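Local coordinates for fasciclin I (Drosophila melanogaster, PDB 1O70), which acts as a neural cell adhesion molecule at the membrane surface, represented here by its third and fourth FAS1 domains, at residues 173-183 and 218-228. Numbering follows the deposited sequence.
Sequences DTYKMGKFSHF and LFMADFSYHSK. With SO4 (sulfate ion), chain E.
Met177 and Phe219 meet in a Met-aromatic contact within the fourth FAS1 domain, where helix 172-177 and the loop after it pack against the turn at 219-223 and the first residues of helix 224-232. The pair exemplifies how segments can be joined by side-chain packing and a shared water, without a direct hydrogen bond. The sulfur SD stands above one face of the Phe219 ring, 4.7 Å from its centroid and 25° off the ring normal. With CG anti to the backbone N (chi1 -167°), the methionine chain runs in between Leu218 and Ser227: CG rests on Leu218 O, and CE ends 3.8 Å from Ser227 CB. Leu231, farther along the helix of Ser227, and Trp204 of helix 201-210 also touch this side chain. Over the opposite face of the ring lies a sulfate ion, probably from the crystallisation liquor, which Lys176 NZ hydrogen-bonds, while Asp173 O approaches the ring at its edge.

Phe180 lies along the 219-221 backbone; its CZ comes 3.4 Å from Phe219 O and its CD2 touches Ala221 N, with Met220 N over one ring face. Ser181 packs on the aliphatic part of Lys228, whose CG meets Phe183 obliquely. One water bridges the segments, hydrogen-bonded to Ser181 OG and donating to Met177 O at 2.7 Å and to Ser227 OG at 2.9 Å; Ser227 OG in turn donates to Ser224 O from above its carbonyl plane.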
loop_
_atom_site.group_PDB
_atom_site.type_symbol
_atom_site.label_atom_id
_atom_site.label_comp_id
_atom_site.label_asym_id
_atom_site.label_seq_id
_atom_site.Cartn_x
_atom_site.Cartn_y
_atom_site.Cartn_z
ATOM N N ASP A 173 6.594 10.252 -8.746
ATOM C CA ASP A 173 7.839 10.265 -9.510
ATOM C C ASP A 173 8.004 8.992 -10.331
ATOM O O ASP A 173 8.224 9.038 -11.545
ATOM C CB ASP A 173 9.047 10.443 -8.583
ATOM C CG ASP A 173 9.234 11.880 -8.139
ATOM O OD1 ASP A 173 8.547 12.759 -8.670
ATOM O OD2 ASP A 173 10.069 12.144 -7.258
ATOM N N THR A 174 7.899 7.849 -9.666
ATOM C CA THR A 174 8.027 6.591 -10.373
ATOM C C THR A 174 6.961 6.484 -11.468
ATOM O O THR A 174 7.233 5.962 -12.550
ATOM C CB THR A 174 7.925 5.382 -9.413
ATOM O OG1 THR A 174 9.105 5.317 -8.607
ATOM C CG2 THR A 174 7.795 4.082 -10.193
ATOM N N TYR A 175 5.763 7.004 -11.216
ATOM C CA TYR A 175 4.705 6.929 -12.218
ATOM C C TYR A 175 5.033 7.821 -13.406
ATOM O O TYR A 175 4.805 7.454 -14.560
ATOM C CB TYR A 175 3.357 7.339 -11.617
ATOM C CG TYR A 175 2.284 7.625 -12.646
ATOM C CD1 TYR A 175 1.829 6.633 -13.517
ATOM C CD2 TYR A 175 1.732 8.902 -12.754
ATOM C CE1 TYR A 175 0.845 6.909 -14.469
ATOM C CE2 TYR A 175 0.754 9.194 -13.696
ATOM C CZ TYR A 175 0.314 8.200 -14.550
ATOM O OH TYR A 175 -0.656 8.507 -15.474
ATOM N N LYS A 176 5.574 8.996 -13.122
ATOM C CA LYS A 176 5.932 9.920 -14.184
ATOM C C LYS A 176 7.100 9.399 -15.027
ATOM O O LYS A 176 7.086 9.503 -16.254
ATOM C CB LYS A 176 6.284 11.283 -13.597
ATOM C CG LYS A 176 6.775 12.255 -14.637
ATOM C CD LYS A 176 6.473 13.680 -14.229
ATOM C CE LYS A 176 7.278 14.109 -13.023
ATOM N NZ LYS A 176 7.017 15.549 -12.731
ATOM N N MET A 177 8.097 8.824 -14.365
ATOM C CA MET A 177 9.262 8.296 -15.055
ATOM C C MET A 177 8.896 7.167 -16.017
ATOM O O MET A 177 9.535 6.999 -17.053
ATOM C CB MET A 177 10.283 7.790 -14.036
ATOM C CG MET A 177 11.650 7.514 -14.605
ATOM S SD MET A 177 12.812 7.130 -13.266
ATOM C CE MET A 177 13.538 5.675 -13.847
ATOM N N GLY A 178 7.867 6.401 -15.667
ATOM C CA GLY A 178 7.433 5.293 -16.500
ATOM C C GLY A 178 6.644 5.727 -17.716
ATOM O O GLY A 178 6.205 4.904 -18.516
ATOM N N LYS A 179 6.453 7.028 -17.869
ATOM C CA LYS A 179 5.707 7.520 -19.013
ATOM C C LYS A 179 6.576 7.785 -20.233
ATOM O O LYS A 179 6.171 7.498 -21.355
ATOM C CB LYS A 179 4.971 8.800 -18.651
ATOM C CG LYS A 179 3.708 8.604 -17.862
ATOM C CD LYS A 179 3.094 9.963 -17.642
ATOM C CE LYS A 179 1.701 9.884 -17.085
ATOM N NZ LYS A 179 1.149 11.262 -16.982
ATOM N N PHE A 180 7.771 8.323 -20.016
ATOM C CA PHE A 180 8.655 8.648 -21.121
ATOM C C PHE A 180 8.874 7.513 -22.113
ATOM O O PHE A 180 9.029 7.763 -23.298
ATOM C CB PHE A 180 10.019 9.122 -20.605
ATOM C CG PHE A 180 9.949 10.310 -19.699
ATOM C CD1 PHE A 180 9.787 10.142 -18.328
ATOM C CD2 PHE A 180 10.035 11.601 -20.215
ATOM C CE1 PHE A 180 9.711 11.243 -17.486
ATOM C CE2 PHE A 180 9.960 12.711 -19.377
ATOM C CZ PHE A 180 9.798 12.535 -18.009
ATOM N N SER A 181 8.875 6.278 -21.629
ATOM C CA SER A 181 9.112 5.110 -22.468
ATOM C C SER A 181 7.876 4.238 -22.644
ATOM O O SER A 181 7.952 3.167 -23.243
ATOM C CB SER A 181 10.195 4.246 -21.839
ATOM O OG SER A 181 9.680 3.607 -20.679
ATOM N N HIS A 182 6.751 4.677 -22.094
ATOM C CA HIS A 182 5.503 3.924 -22.179
ATOM C C HIS A 182 5.628 2.612 -21.425
ATOM O O HIS A 182 4.961 1.619 -21.730
ATOM C CB HIS A 182 5.130 3.685 -23.642
ATOM C CG HIS A 182 4.804 4.947 -24.380
ATOM N ND1 HIS A 182 3.521 5.444 -24.482
ATOM C CD2 HIS A 182 5.604 5.841 -25.009
ATOM C CE1 HIS A 182 3.544 6.589 -25.141
ATOM N NE2 HIS A 182 4.796 6.853 -25.471
ATOM N N PHE A 183 6.507 2.627 -20.429
ATOM C CA PHE A 183 6.741 1.481 -19.572
ATOM C C PHE A 183 5.460 1.169 -18.792
ATOM O O PHE A 183 5.159 0.009 -18.534
ATOM C CB PHE A 183 7.863 1.805 -18.586
ATOM C CG PHE A 183 8.075 0.755 -17.537
ATOM C CD1 PHE A 183 8.899 -0.324 -17.780
ATOM C CD2 PHE A 183 7.424 0.835 -16.313
ATOM C CE1 PHE A 183 9.086 -1.303 -16.814
ATOM C CE2 PHE A 183 7.602 -0.141 -15.340
ATOM C CZ PHE A 183 8.431 -1.213 -15.596
ATOM N N LEU A 218 16.881 10.787 -16.052
ATOM C CA LEU A 218 15.824 9.799 -15.873
ATOM C C LEU A 218 14.461 10.412 -16.153
ATOM O O LEU A 218 13.525 9.707 -16.527
ATOM C CB LEU A 218 15.863 9.226 -14.453
ATOM C CG LEU A 218 17.081 8.346 -14.139
ATOM C CD1 LEU A 218 17.058 7.942 -12.675
ATOM C CD2 LEU A 218 17.075 7.105 -15.040
ATOM N N PHE A 219 14.349 11.725 -15.974
ATOM C CA PHE A 219 13.092 12.403 -16.241
ATOM C C PHE A 219 13.165 13.229 -17.532
ATOM O O PHE A 219 12.654 14.348 -17.603
ATOM C CB PHE A 219 12.680 13.294 -15.057
ATOM C CG PHE A 219 12.319 12.524 -13.813
ATOM C CD1 PHE A 219 13.307 12.118 -12.922
ATOM C CD2 PHE A 219 10.996 12.155 -13.559
ATOM C CE1 PHE A 219 12.993 11.359 -11.804
ATOM C CE2 PHE A 219 10.677 11.392 -12.436
ATOM C CZ PHE A 219 11.680 10.991 -11.559
ATOM N N MET A 220 13.815 12.668 -18.550
ATOM C CA MET A 220 13.942 13.318 -19.859
ATOM C C MET A 220 13.647 12.312 -20.955
ATOM O O MET A 220 14.142 11.184 -20.924
ATOM C CB MET A 220 15.349 13.886 -20.061
ATOM C CG MET A 220 15.515 15.305 -19.569
ATOM S SD MET A 220 17.237 15.793 -19.545
ATOM C CE MET A 220 17.367 16.572 -21.155
ATOM N N ALA A 221 12.839 12.725 -21.924
ATOM C CA ALA A 221 12.470 11.852 -23.032
ATOM C C ALA A 221 13.699 11.361 -23.784
ATOM O O ALA A 221 13.725 10.233 -24.265
ATOM C CB ALA A 221 11.531 12.581 -23.983
ATOM N N ASP A 222 14.720 12.205 -23.877
ATOM C CA ASP A 222 15.937 11.820 -24.570
ATOM C C ASP A 222 16.516 10.505 -24.070
ATOM O O ASP A 222 17.150 9.778 -24.835
ATOM C CB ASP A 222 17.010 12.899 -24.432
ATOM C CG ASP A 222 17.132 13.756 -25.666
ATOM O OD1 ASP A 222 17.173 13.190 -26.785
ATOM O OD2 ASP A 222 17.203 14.997 -25.514
ATOM N N PHE A 223 16.313 10.191 -22.794
ATOM C CA PHE A 223 16.881 8.956 -22.260
ATOM C C PHE A 223 15.859 7.913 -21.843
ATOM O O PHE A 223 16.121 7.103 -20.951
ATOM C CB PHE A 223 17.806 9.269 -21.084
ATOM C CG PHE A 223 18.774 10.381 -21.362
ATOM C CD1 PHE A 223 18.375 11.708 -21.234
ATOM C CD2 PHE A 223 20.078 10.107 -21.767
ATOM C CE1 PHE A 223 19.259 12.749 -21.505
ATOM C CE2 PHE A 223 20.974 11.138 -22.043
ATOM C CZ PHE A 223 20.564 12.462 -21.909
ATOM N N SER A 224 14.710 7.921 -22.510
ATOM C CA SER A 224 13.649 6.970 -22.223
ATOM C C SER A 224 14.195 5.549 -22.106
ATOM O O SER A 224 13.745 4.776 -21.262
ATOM C CB SER A 224 12.583 7.023 -23.322
ATOM O OG SER A 224 13.103 6.569 -24.557
ATOM N N TYR A 225 15.165 5.207 -22.950
ATOM C CA TYR A 225 15.759 3.872 -22.921
ATOM C C TYR A 225 16.331 3.553 -21.543
ATOM O O TYR A 225 16.085 2.479 -20.995
ATOM C CB TYR A 225 16.870 3.759 -23.975
ATOM C CG TYR A 225 17.788 2.570 -23.766
ATOM C CD1 TYR A 225 17.284 1.260 -23.755
ATOM C CD2 TYR A 225 19.156 2.754 -23.544
ATOM C CE1 TYR A 225 18.123 0.165 -23.526
ATOM C CE2 TYR A 225 20.001 1.666 -23.314
ATOM C CZ TYR A 225 19.479 0.379 -23.305
ATOM O OH TYR A 225 20.313 -0.693 -23.073
ATOM N N HIS A 226 17.097 4.497 -20.996
ATOM C CA HIS A 226 17.724 4.346 -19.686
ATOM C C HIS A 226 16.676 4.198 -18.578
ATOM O O HIS A 226 16.722 3.245 -17.801
ATOM C CB HIS A 226 18.623 5.553 -19.388
ATOM C CG HIS A 226 19.844 5.641 -20.256
ATOM N ND1 HIS A 226 20.647 6.763 -20.294
ATOM C CD2 HIS A 226 20.414 4.747 -21.101
ATOM C CE1 HIS A 226 21.655 6.558 -21.123
ATOM N NE2 HIS A 226 21.537 5.341 -21.626
ATOM N N SER A 227 15.734 5.133 -18.508
ATOM C CA SER A 227 14.698 5.072 -17.488
ATOM C C SER A 227 13.911 3.767 -17.558
ATOM O O SER A 227 13.551 3.203 -16.524
ATOM C CB SER A 227 13.749 6.267 -17.604
ATOM O OG SER A 227 13.186 6.362 -18.892
ATOM N N LYS A 228 13.651 3.273 -18.765
ATOM C CA LYS A 228 12.902 2.028 -18.907
ATOM C C LYS A 228 13.695 0.867 -18.350
ATOM O O LYS A 228 13.160 -0.005 -17.663
ATOM C CB LYS A 228 12.579 1.740 -20.370
ATOM C CG LYS A 228 11.736 0.478 -20.544
ATOM C CD LYS A 228 10.689 0.654 -21.636
ATOM C CE LYS A 228 11.281 0.451 -23.020
ATOM N NZ LYS A 228 11.621 -0.980 -23.264
HETATM S S SO4 E . 10.230 15.388 -10.453
HETATM O O1 SO4 E . 9.515 16.468 -11.171
HETATM O O2 SO4 E . 9.737 14.076 -10.921
HETATM O O3 SO4 E . 11.682 15.496 -10.719
HETATM O O4 SO4 E . 9.981 15.515 -9.000
HETATM O O HOH W 1 10.488 5.364 -19.016
#